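Local coordinates for Blr3880 protein (Bradyrhizobium japonicum, PDB 2OOD) that binds zinc and guanine and probably catalyses the hydrolytic deamination of guanine to xanthine and ammonia, at residues A[8-14]-A[69-73]; A[216-220]-A[258-264]. One frame throughout, in Å; residues are numbered along the deposited sequence.

Overall arrangement
Interactions 1 and 2 lie on opposite sides of the chain's centre, with their own centres 42 Å apart and nearest atoms about 27 Å apart, so they do not touch. Interaction 1 pairs two strands in the small beta domain of this amidohydrolase, away from the active site; its strand 70-73 is nevertheless the beginning of strand 70-81, which carries the zinc ligands His-79 and His-81 at its far end. Interaction 2 packs two outer elements of the metal-binding barrel, 216-220 and 258-264. It comes closer to the catalytic pocket: the side chain of Tyr-259 is about 8 Å from the bound guanine and about 11 Å from the zinc ion.

Interaction 1: residues A[8-14]-A[69-73]; sequences IRGTFFD and RIIVP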
ATOM      1  N   ILE A   8      26.696  20.970  -1.037  1.00 42.91           N
ATOM      2  CA  ILE A   8      25.920  20.136  -0.135  1.00 41.74           C
ATOM      3  C   ILE A   8      26.755  18.982   0.395  1.00 41.50           C
ATOM      4  O   ILE A   8      27.412  18.268  -0.367  1.00 42.06           O
ATOM      5  CB  ILE A   8      24.658  19.576  -0.833  1.00 41.03           C
ATOM      6  CG1 ILE A   8      23.671  20.711  -1.119  1.00 40.62           C
ATOM      7  CG2 ILE A   8      23.985  18.545   0.056  1.00 41.14           C
ATOM      8  CD1 ILE A   8      24.127  21.673  -2.174  1.00 40.77           C
ATOM      9  N   ARG A   9      26.723  18.805   1.709  1.00 41.00           N
ATOM     10  CA  ARG A   9      27.483  17.747   2.345  1.00 40.76           C
ATOM     11  C   ARG A   9      26.598  16.778   3.115  1.00 41.81           C
ATOM     12  O   ARG A   9      25.602  17.181   3.719  1.00 41.50           O
ATOM     13  CB  ARG A   9      28.504  18.347   3.303  1.00 40.09           C
ATOM     14  CG  ARG A   9      29.270  17.314   4.084  1.00 39.94           C
ATOM     15  CD  ARG A   9      30.173  17.956   5.105  1.00 40.80           C
ATOM     16  NE  ARG A   9      30.986  16.959   5.788  1.00 42.68           N
ATOM     17  CZ  ARG A   9      32.048  17.243   6.530  1.00 43.16           C
ATOM     18  NH1 ARG A   9      32.427  18.501   6.687  1.00 43.83           N
ATOM     19  NH2 ARG A   9      32.737  16.269   7.105  1.00 43.59           N
ATOM     20  N   GLY A  10      26.986  15.504   3.100  1.00 41.84           N
ATOM     21  CA  GLY A  10      26.241  14.480   3.810  1.00 41.20           C
ATOM     22  C   GLY A  10      26.386  13.124   3.145  1.00 41.71           C
ATOM     23  O   GLY A  10      27.223  12.944   2.254  1.00 41.30           O
ATOM     24  N   THR A  11      25.575  12.163   3.586  1.00 41.32           N
ATOM     25  CA  THR A  11      25.584  10.814   3.019  1.00 40.29           C
ATOM     26  C   THR A  11      24.806  10.770   1.688  1.00 39.99           C
ATOM     27  O   THR A  11      23.609  11.074   1.642  1.00 39.96           O
ATOM     28  CB  THR A  11      24.945   9.816   3.992  1.00 40.20           C
ATOM     29  OG1 THR A  11      25.618   9.886   5.253  1.00 40.47           O
ATOM     30  CG2 THR A  11      25.044   8.403   3.444  1.00 41.08           C
ATOM     31  N   PHE A  12      25.495  10.385   0.618  1.00 38.58           N
ATOM     32  CA  PHE A  12      24.906  10.315  -0.717  1.00 38.51           C
ATOM     33  C   PHE A  12      24.780   8.890  -1.267  1.00 38.77           C
ATOM     34  O   PHE A  12      25.640   8.040  -1.025  1.00 38.95           O
ATOM     35  CB  PHE A  12      25.748  11.136  -1.692  1.00 38.71           C
ATOM     36  CG  PHE A  12      25.592  12.614  -1.539  1.00 38.61           C
ATOM     37  CD1 PHE A  12      24.543  13.278  -2.158  1.00 39.25           C
ATOM     38  CD2 PHE A  12      26.499  13.353  -0.785  1.00 39.26           C
ATOM     39  CE1 PHE A  12      24.397  14.665  -2.035  1.00 39.49           C
ATOM     40  CE2 PHE A  12      26.362  14.744  -0.654  1.00 39.65           C
ATOM     41  CZ  PHE A  12      25.307  15.395  -1.282  1.00 39.30           C
ATOM     42  N   PHE A  13      23.718   8.652  -2.034  1.00 37.70           N
ATOM     43  CA  PHE A  13      23.464   7.349  -2.646  1.00 35.90           C
ATOM     44  C   PHE A  13      22.785   7.546  -4.005  1.00 35.71           C
ATOM     45  O   PHE A  13      21.667   8.045  -4.079  1.00 36.37           O
ATOM     46  CB  PHE A  13      22.550   6.508  -1.744  1.00 35.52           C
ATOM     47  CG  PHE A  13      22.407   5.064  -2.178  1.00 34.84           C
ATOM     48  CD1 PHE A  13      23.153   4.060  -1.569  1.00 33.93           C
ATOM     49  CD2 PHE A  13      21.520   4.704  -3.189  1.00 34.55           C
ATOM     50  CE1 PHE A  13      23.017   2.721  -1.961  1.00 33.32           C
ATOM     51  CE2 PHE A  13      21.382   3.368  -3.581  1.00 33.55           C
ATOM     52  CZ  PHE A  13      22.134   2.383  -2.963  1.00 32.19           C
ATOM     53  N   ASP A  14      23.455   7.160  -5.082  1.00 35.24           N
ATOM     54  CA  ASP A  14      22.855   7.288  -6.403  1.00 35.20           C
ATOM     55  C   ASP A  14      23.344   6.171  -7.320  1.00 34.98           C
ATOM     56  O   ASP A  14      24.106   5.307  -6.896  1.00 35.18           O
ATOM     57  CB  ASP A  14      23.127   8.684  -6.994  1.00 34.87           C
ATOM     58  CG  ASP A  14      24.593   8.927  -7.312  1.00 35.64           C
ATOM     59  OD1 ASP A  14      25.473   8.479  -6.542  1.00 34.74           O
ATOM     60  OD2 ASP A  14      24.857   9.588  -8.339  1.00 35.52           O
ATOM     61  N   ARG A  69      20.953  11.986   7.150  1.00 37.80           N
ATOM     62  CA  ARG A  69      19.992  11.689   6.105  1.00 36.20           C
ATOM     63  C   ARG A  69      20.706  10.946   4.987  1.00 37.19           C
ATOM     64  O   ARG A  69      21.935  10.838   4.978  1.00 36.97           O
ATOM     65  CB  ARG A  69      19.407  12.986   5.542  1.00 35.31           C
ATOM     66  CG  ARG A  69      18.698  13.860   6.555  1.00 35.10           C
ATOM     67  CD  ARG A  69      17.354  13.280   6.941  1.00 34.49           C
ATOM     68  NE  ARG A  69      16.609  14.141   7.860  1.00 34.21           N
ATOM     69  CZ  ARG A  69      16.612  14.023   9.185  1.00 33.92           C
ATOM     70  NH1 ARG A  69      17.325  13.070   9.777  1.00 31.53           N
ATOM     71  NH2 ARG A  69      15.883  14.854   9.918  1.00 33.23           N
ATOM     72  N   ILE A  70      19.929  10.409   4.054  1.00 35.27           N
ATOM     73  CA  ILE A  70      20.505   9.742   2.904  1.00 34.17           C
ATOM     74  C   ILE A  70      20.027  10.601   1.737  1.00 34.89           C
ATOM     75  O   ILE A  70      18.833  10.649   1.438  1.00 35.85           O
ATOM     76  CB  ILE A  70      20.004   8.289   2.769  1.00 32.46           C
ATOM     77  CG1 ILE A  70      20.433   7.478   3.991  1.00 31.10           C
ATOM     78  CG2 ILE A  70      20.613   7.642   1.541  1.00 31.43           C
ATOM     79  CD1 ILE A  70      20.106   6.018   3.899  1.00 28.30           C
ATOM     80  N   ILE A  71      20.958  11.317   1.110  1.00 34.61           N
ATOM     81  CA  ILE A  71      20.621  12.199  -0.004  1.00 34.31           C
ATOM     82  C   ILE A  71      20.626  11.449  -1.328  1.00 34.73           C
ATOM     83  O   ILE A  71      21.640  10.883  -1.731  1.00 35.25           O
ATOM     84  CB  ILE A  71      21.612  13.389  -0.098  1.00 33.41           C
ATOM     85  CG1 ILE A  71      21.780  14.033   1.280  1.00 32.77           C
ATOM     86  CG2 ILE A  71      21.094  14.427  -1.077  1.00 31.93           C
ATOM     87  CD1 ILE A  71      22.835  15.097   1.324  1.00 32.45           C
ATOM     88  N   VAL A  72      19.480  11.447  -2.000  1.00 33.45           N
ATOM     89  CA  VAL A  72      19.347  10.763  -3.278  1.00 32.81           C
ATOM     90  C   VAL A  72      18.806  11.732  -4.322  1.00 32.96           C
ATOM     91  O   VAL A  72      18.309  12.800  -3.978  1.00 34.10           O
ATOM     92  CB  VAL A  72      18.385   9.559  -3.158  1.00 32.27           C
ATOM     93  CG1 VAL A  72      18.918   8.564  -2.135  1.00 30.29           C
ATOM     94  CG2 VAL A  72      17.000  10.037  -2.759  1.00 31.63           C
ATOM     95  N   PRO A  73      18.924  11.387  -5.612  1.00 32.17           N
ATOM     96  CA  PRO A  73      18.422  12.266  -6.671  1.00 31.68           C
ATOM     97  C   PRO A  73      16.911  12.441  -6.564  1.00 32.05           C
ATOM     98  O   PRO A  73      16.223  11.576  -6.032  1.00 32.42           O
ATOM     99  CB  PRO A  73      18.827  11.532  -7.943  1.00 30.99           C
ATOM    100  CG  PRO A  73      20.103  10.888  -7.549  1.00 30.24           C
ATOM    101  CD  PRO A  73      19.769  10.325  -6.185  1.00 31.27           C
TER
HETATM  102  O   HOH W   1      23.957  12.973   5.851  1.00 40.33           O
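One face of the Phe-12 ring is covered by Ile-71, whose CD1 makes a CH-pi contact 3.9 Å from the ring centroid, displaced toward the rim. Beside it, Ile-71 CG2 lies 3.4 Å from Phe-12 CE1, and the rings of Phe-48 and Phe-398 both meet Phe-12 in edge-to-face arrangements. Ile-71 CG1 stands anti to its own carbonyl carbon (chi1 -49°) and the chain runs on extended, which sets CD1 over the rim of the ring near CZ and CE1, while CG2 stays by CE1; the two side chains therefore lie alongside each other, pointing the same way. From the preceding strand, Ile-8 CG2 reaches the same CD1 at 3.8 Å.

Behind these side chains the backbones pair in parallel, Phe-12 opposite Ile-71. Ile-71 N donates to Thr-11 O at 2.7 Å, and Phe-13 N donates to Ile-71 O at 3.1 Å. Ile-71 is thus gripped through both its N-H and its C=O. At the N-terminal end of the pairing, water 1 takes the place of a direct bond, accepting from Thr-11 N and donating to Arg-69 O. On the sheet face away from Phe-12, Phe-13 CB packs against Ile-70 CG2.

At Gly-10, where the backbone angles would jam a CB against the carbonyl O of Arg-9, the chain turns a corner. Strand 5-9 pairs with strands 36-41 and 62-67, whereas strand 11-15 lies between strands 30-33 and 70-81, so the corner joins two layers of the beta-sandwich domain that accompanies the barrel in this amidohydrolase family. Ile-66 of strand 62-67 and Phe-406 of strand 406-409 close around Ile-8 and Ile-71, and strand 406-409 runs antiparallel to strand 70-81.

Interaction 2: residues A[216-220]-A[258-264]; sequences LKACQ and VYEKFDL
The Phe-262 ring is sandwiched between two aliphatic groups, with Leu-216 CB over the centre of one face and Lys-261 CG over the other, offset toward the rim, while Lys-217 NZ lies in the ring plane at its edge, 3.8 Å from CE1. This ring follows a short helix of the amidohydrolase TIM barrel: helix 255-260 ends in a Schellman motif, with Asp-263 as the C-prime residue at positive phi, Leu-264 N bonded to Tyr-259 O and Asp-263 N to Glu-260 O. The turn presents Phe-262 to helix 213-225, and Leu-216 CB makes a CH-pi contact 3.8 Å from the ring centroid. With an alanine here in place of the ring, a gap is likely to open between Leu-216 CB and the Lys-261 chain, and the face contact of each would be lost.

The branched end of Leu-216 serves three further partners. Its CD1 meets Val-258 CG1 at 3.7 Å, and its CD2 faces both Leu-264 CD1 and the edge of the Tyr-259 ring. Leu-264 CD2 also packs on Cys-219 CB.

Toward the exposed side, water 2 accepts from Lys-217 NZ and Lys-261 NZ, bridging two ammonium groups 5.7 Å apart; a salt bridge to Asp-251 probably offsets the charge of Lys-261 and so eases their approach. Inward, Tyr-259 OH hydrogen-bonds to the backbone O of the zinc ligand His-234, as well as to Ala-208 and Thr-233.

Gln-220 ties helix 213-225 to the C-prime residue of the turn. With CG anti to the backbone N (chi1 174°) and the chain extended, its CG passes 3.3 Å from Phe-262 O, and NE2 donates to Asp-263 OD2 at 2.9 Å in a bent bond (143°), the oxygen lying in the amide plane but being met 38° out of its own carboxylate plane.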
ATOM      1  N   LEU A 216      -5.721  11.355 -33.648  1.00 42.48           N
ATOM      2  CA  LEU A 216      -4.410  10.721 -33.662  1.00 42.36           C
ATOM      3  C   LEU A 216      -3.628  11.167 -34.888  1.00 43.33           C
ATOM      4  O   LEU A 216      -2.397  11.220 -34.859  1.00 43.61           O
ATOM      5  CB  LEU A 216      -4.543   9.197 -33.652  1.00 40.99           C
ATOM      6  CG  LEU A 216      -5.039   8.594 -32.337  1.00 40.10           C
ATOM      7  CD1 LEU A 216      -5.262   7.104 -32.505  1.00 39.66           C
ATOM      8  CD2 LEU A 216      -4.027   8.859 -31.244  1.00 39.73           C
ATOM      9  N   LYS A 217      -4.337  11.489 -35.967  1.00 43.82           N
ATOM     10  CA  LYS A 217      -3.661  11.940 -37.178  1.00 44.90           C
ATOM     11  C   LYS A 217      -3.097  13.340 -36.892  1.00 45.08           C
ATOM     12  O   LYS A 217      -2.048  13.734 -37.421  1.00 44.65           O
ATOM     13  CB  LYS A 217      -4.633  11.965 -38.367  1.00 45.14           C
ATOM     14  CG  LYS A 217      -3.915  12.032 -39.716  1.00 48.09           C
ATOM     15  CD  LYS A 217      -4.870  11.929 -40.921  1.00 51.20           C
ATOM     16  CE  LYS A 217      -5.287  10.470 -41.255  1.00 53.02           C
ATOM     17  NZ  LYS A 217      -6.243   9.819 -40.283  1.00 53.83           N
ATOM     18  N   ALA A 218      -3.796  14.075 -36.027  1.00 43.76           N
ATOM     19  CA  ALA A 218      -3.380  15.412 -35.631  1.00 42.85           C
ATOM     20  C   ALA A 218      -2.093  15.307 -34.798  1.00 43.71           C
ATOM     21  O   ALA A 218      -1.153  16.093 -34.982  1.00 43.72           O
ATOM     22  CB  ALA A 218      -4.486  16.080 -34.814  1.00 42.25           C
ATOM     23  N   CYS A 219      -2.059  14.335 -33.886  1.00 42.06           N
ATOM     24  CA  CYS A 219      -0.886  14.120 -33.039  1.00 41.98           C
ATOM     25  C   CYS A 219       0.284  13.773 -33.932  1.00 41.52           C
ATOM     26  O   CYS A 219       1.418  14.171 -33.674  1.00 41.82           O
ATOM     27  CB  CYS A 219      -1.120  12.969 -32.059  1.00 41.27           C
ATOM     28  SG  CYS A 219      -2.427  13.270 -30.861  1.00 42.47           S
ATOM     29  N   GLN A 220      -0.003  13.013 -34.982  1.00 42.04           N
ATOM     30  CA  GLN A 220       1.016  12.605 -35.934  1.00 42.53           C
ATOM     31  C   GLN A 220       1.601  13.860 -36.569  1.00 42.86           C
ATOM     32  O   GLN A 220       2.825  14.027 -36.613  1.00 42.16           O
ATOM     33  CB  GLN A 220       0.402  11.700 -37.002  1.00 42.54           C
ATOM     34  CG  GLN A 220       1.344  11.331 -38.128  1.00 42.82           C
ATOM     35  CD  GLN A 220       0.703  10.375 -39.124  1.00 43.35           C
ATOM     36  OE1 GLN A 220      -0.480  10.512 -39.471  1.00 43.64           O
ATOM     37  NE2 GLN A 220       1.485   9.409 -39.601  1.00 41.93           N
ATOM     38  N   VAL A 258      -2.243   0.679 -32.902  1.00 40.97           N
ATOM     39  CA  VAL A 258      -3.003   1.890 -33.164  1.00 39.60           C
ATOM     40  C   VAL A 258      -2.082   3.104 -33.210  1.00 40.61           C
ATOM     41  O   VAL A 258      -2.204   3.946 -34.098  1.00 41.53           O
ATOM     42  CB  VAL A 258      -4.062   2.126 -32.078  1.00 40.14           C
ATOM     43  CG1 VAL A 258      -4.844   3.402 -32.384  1.00 38.85           C
ATOM     44  CG2 VAL A 258      -4.991   0.926 -31.994  1.00 39.66           C
ATOM     45  N   TYR A 259      -1.158   3.191 -32.254  1.00 40.64           N
ATOM     46  CA  TYR A 259      -0.225   4.311 -32.192  1.00 40.22           C
ATOM     47  C   TYR A 259       0.859   4.252 -33.257  1.00 40.97           C
ATOM     48  O   TYR A 259       1.368   5.293 -33.664  1.00 41.71           O
ATOM     49  CB  TYR A 259       0.436   4.397 -30.814  1.00 38.56           C
ATOM     50  CG  TYR A 259      -0.542   4.633 -29.692  1.00 36.08           C
ATOM     51  CD1 TYR A 259      -1.416   5.709 -29.723  1.00 35.05           C
ATOM     52  CD2 TYR A 259      -0.615   3.766 -28.616  1.00 35.04           C
ATOM     53  CE1 TYR A 259      -2.342   5.908 -28.710  1.00 33.89           C
ATOM     54  CE2 TYR A 259      -1.534   3.956 -27.599  1.00 33.40           C
ATOM     55  CZ  TYR A 259      -2.397   5.026 -27.653  1.00 33.91           C
ATOM     56  OH  TYR A 259      -3.332   5.201 -26.652  1.00 34.73           O
ATOM     57  N   GLU A 260       1.232   3.050 -33.691  1.00 40.46           N
ATOM     58  CA  GLU A 260       2.259   2.914 -34.722  1.00 40.15           C
ATOM     59  C   GLU A 260       1.694   3.357 -36.070  1.00 38.76           C
ATOM     60  O   GLU A 260       2.414   3.878 -36.923  1.00 38.43           O
ATOM     61  CB  GLU A 260       2.735   1.467 -34.822  1.00 40.73           C
ATOM     62  CG  GLU A 260       3.556   0.991 -33.650  1.00 42.33           C
ATOM     63  CD  GLU A 260       3.724  -0.517 -33.647  1.00 43.57           C
ATOM     64  OE1 GLU A 260       2.693  -1.231 -33.603  1.00 43.86           O
ATOM     65  OE2 GLU A 260       4.883  -0.988 -33.685  1.00 43.59           O
ATOM     66  N   LYS A 261       0.398   3.143 -36.256  1.00 38.00           N
ATOM     67  CA  LYS A 261      -0.268   3.526 -37.492  1.00 38.46           C
ATOM     68  C   LYS A 261      -0.059   5.012 -37.734  1.00 39.33           C
ATOM     69  O   LYS A 261      -0.159   5.483 -38.863  1.00 39.64           O
ATOM     70  CB  LYS A 261      -1.772   3.219 -37.403  1.00 38.97           C
ATOM     71  CG  LYS A 261      -2.611   3.756 -38.569  1.00 39.43           C
ATOM     72  CD  LYS A 261      -4.115   3.557 -38.337  1.00 40.19           C
ATOM     73  CE  LYS A 261      -4.941   4.155 -39.478  1.00 41.30           C
ATOM     74  NZ  LYS A 261      -6.418   4.253 -39.199  1.00 41.79           N
ATOM     75  N   PHE A 262       0.246   5.751 -36.673  1.00 39.15           N
ATOM     76  CA  PHE A 262       0.444   7.187 -36.793  1.00 39.07           C
ATOM     77  C   PHE A 262       1.841   7.670 -36.411  1.00 40.03           C
ATOM     78  O   PHE A 262       2.021   8.835 -36.068  1.00 40.69           O
ATOM     79  CB  PHE A 262      -0.600   7.910 -35.951  1.00 38.82           C
ATOM     80  CG  PHE A 262      -2.014   7.631 -36.374  1.00 39.44           C
ATOM     81  CD1 PHE A 262      -2.617   8.385 -37.379  1.00 38.94           C
ATOM     82  CD2 PHE A 262      -2.751   6.615 -35.766  1.00 39.40           C
ATOM     83  CE1 PHE A 262      -3.941   8.131 -37.773  1.00 38.97           C
ATOM     84  CE2 PHE A 262      -4.073   6.353 -36.154  1.00 39.82           C
ATOM     85  CZ  PHE A 262      -4.667   7.115 -37.157  1.00 39.07           C
ATOM     86  N   ASP A 263       2.822   6.777 -36.480  1.00 41.25           N
ATOM     87  CA  ASP A 263       4.218   7.105 -36.154  1.00 43.00           C
ATOM     88  C   ASP A 263       4.450   7.742 -34.786  1.00 42.54           C
ATOM     89  O   ASP A 263       5.398   8.511 -34.616  1.00 42.39           O
ATOM     90  CB  ASP A 263       4.816   8.036 -37.211  1.00 44.25           C
ATOM     91  CG  ASP A 263       4.693   7.481 -38.609  1.00 46.42           C
ATOM     92  OD1 ASP A 263       5.163   6.343 -38.841  1.00 47.98           O
ATOM     93  OD2 ASP A 263       4.128   8.187 -39.474  1.00 46.87           O
ATOM     94  N   LEU A 264       3.600   7.426 -33.816  1.00 40.56           N
ATOM     95  CA  LEU A 264       3.760   7.981 -32.484  1.00 38.97           C
ATOM     96  C   LEU A 264       4.770   7.178 -31.656  1.00 39.91           C
ATOM     97  O   LEU A 264       5.415   7.722 -30.759  1.00 39.78           O
ATOM     98  CB  LEU A 264       2.412   8.011 -31.767  1.00 38.21           C
ATOM     99  CG  LEU A 264       1.330   8.857 -32.435  1.00 37.01           C
ATOM    100  CD1 LEU A 264       0.052   8.805 -31.608  1.00 36.05           C
ATOM    101  CD2 LEU A 264       1.819  10.289 -32.573  1.00 35.87           C
TER
HETATM  102  O   HOH W   2      -6.368   6.833 -40.581  1.00 46.58           O